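Local coordinates for protein transcriptional regulator of the TetR/AcrR family (Thermobifida fusca YX, PDB 3DCF) that probably binds regulatory DNA as a transcription factor of the TetR/AcrR family, working as a two-chain assembly, at residues P101-P104 with G105-I108. Residues are numbered along the deposited sequence; the frame is centred on the assembly and turned at random.
Sequences PGSP and GERI
The guanidinium of Arg107 meets Gly102 O at its edge: NH1 donates to that oxygen over 3.2 Å, the acceptor lying 22° out of the guanidinium plane, while Ser103 C and Pro104 N approach obliquely. A bend at chi2 (140°) sets Arg107 CD 3.2 Å from Gly102 O, chi3 swings the guanidinium round so that NH1 meets that oxygen, and NH2 reaches Ala98 O at the end of helix 75-98. The other flat group, the Glu106 carboxylate, receives Ser103 N on the anti side of OE1 in a nearly straight bond of 3.0 Å, the donor 34° out of plane. In return Ser103 OG accepts a weak bond from Glu106 N at 3.4 Å. This reciprocal pair is a capping box, with Ser103 as N-cap of helix 104-121 in the TetR-type C-terminal domain; glutamate three residues on can reach back to the N-cap amide. Serine's short hydroxyl can turn to the first turn, though its stronger partner is the Glu167 carboxylate. Proline fits the first helical position, where no amide hydrogen is needed, and Pro104 O accepts from Ile108 N at 2.8 Å. Replacing Arg107 with an alanine would probably leave Gly102 O and Ala98 O each without its guanidinium N-H, losing that side-chain tie between helix 75-98, loop and helix 104-121. Gly102 has a positive phi, and a CB there would jam against the preceding carbonyl oxygen. Aliphatic Ile108 suits its buried face, packing on Met155 and on Tyr214 of the second subunit.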
loop_
_atom_site.group_PDB
_atom_site.type_symbol
_atom_site.label_atom_id
_atom_site.label_comp_id
_atom_site.label_asym_id
_atom_site.label_seq_id
_atom_site.Cartn_x
_atom_site.Cartn_y
_atom_site.Cartn_z
ATOM N N PRO A 101 -18.667 17.525 -15.833
ATOM C CA PRO A 101 -18.466 17.289 -17.259
ATOM C C PRO A 101 -17.275 16.381 -17.611
ATOM O O PRO A 101 -16.431 16.060 -16.751
ATOM C CB PRO A 101 -18.248 18.707 -17.831
ATOM C CG PRO A 101 -18.313 19.646 -16.693
ATOM C CD PRO A 101 -18.181 18.864 -15.454
ATOM N N GLY A 102 -17.233 16.008 -18.892
ATOM C CA GLY A 102 -16.181 15.179 -19.489
ATOM C C GLY A 102 -16.642 13.751 -19.720
ATOM O O GLY A 102 -17.683 13.333 -19.211
ATOM N N SER A 103 -15.881 13.013 -20.530
ATOM C CA SER A 103 -16.143 11.590 -20.761
ATOM C C SER A 103 -15.684 10.831 -19.499
ATOM O O SER A 103 -14.949 11.407 -18.676
ATOM C CB SER A 103 -15.368 11.078 -21.987
ATOM O OG SER A 103 -13.961 11.271 -21.852
ATOM N N PRO A 104 -16.124 9.563 -19.323
ATOM C CA PRO A 104 -15.636 8.750 -18.182
ATOM C C PRO A 104 -14.094 8.634 -18.057
ATOM O O PRO A 104 -13.573 8.702 -16.940
ATOM C CB PRO A 104 -16.271 7.376 -18.437
ATOM C CG PRO A 104 -17.506 7.678 -19.228
ATOM C CD PRO A 104 -17.136 8.826 -20.115
ATOM N N GLY A 105 -13.395 8.487 -19.188
ATOM C CA GLY A 105 -11.915 8.429 -19.233
ATOM C C GLY A 105 -11.217 9.732 -18.850
ATOM O O GLY A 105 -10.090 9.702 -18.334
ATOM N N GLU A 106 -11.863 10.869 -19.149
ATOM C CA GLU A 106 -11.380 12.215 -18.750
ATOM C C GLU A 106 -11.600 12.442 -17.248
ATOM O O GLU A 106 -10.709 12.969 -16.565
ATOM C CB GLU A 106 -12.063 13.321 -19.577
ATOM C CG GLU A 106 -11.570 13.355 -21.031
ATOM C CD GLU A 106 -12.411 14.199 -21.994
ATOM O OE1 GLU A 106 -13.587 14.546 -21.700
ATOM O OE2 GLU A 106 -11.883 14.480 -23.092
ATOM N N ARG A 107 -12.789 12.051 -16.767
ATOM C CA ARG A 107 -13.151 12.089 -15.337
ATOM C C ARG A 107 -12.263 11.147 -14.503
ATOM O O ARG A 107 -11.810 11.542 -13.429
ATOM C CB ARG A 107 -14.657 11.812 -15.133
ATOM C CG ARG A 107 -15.545 13.035 -15.479
ATOM C CD ARG A 107 -16.844 12.689 -16.227
ATOM N NE ARG A 107 -17.872 11.978 -15.470
ATOM C CZ ARG A 107 -18.870 11.253 -16.012
ATOM N NH1 ARG A 107 -18.996 11.065 -17.333
ATOM N NH2 ARG A 107 -19.758 10.662 -15.217
ATOM N N ILE A 108 -12.003 9.933 -15.009
ATOM C CA ILE A 108 -11.077 8.979 -14.364
ATOM C C ILE A 108 -9.722 9.664 -14.149
ATOM O O ILE A 108 -9.194 9.652 -13.029
ATOM C CB ILE A 108 -10.901 7.666 -15.197
ATOM C CG1 ILE A 108 -12.082 6.708 -14.976
ATOM C CG2 ILE A 108 -9.603 6.935 -14.837
ATOM C CD1 ILE A 108 -12.057 5.957 -13.670
#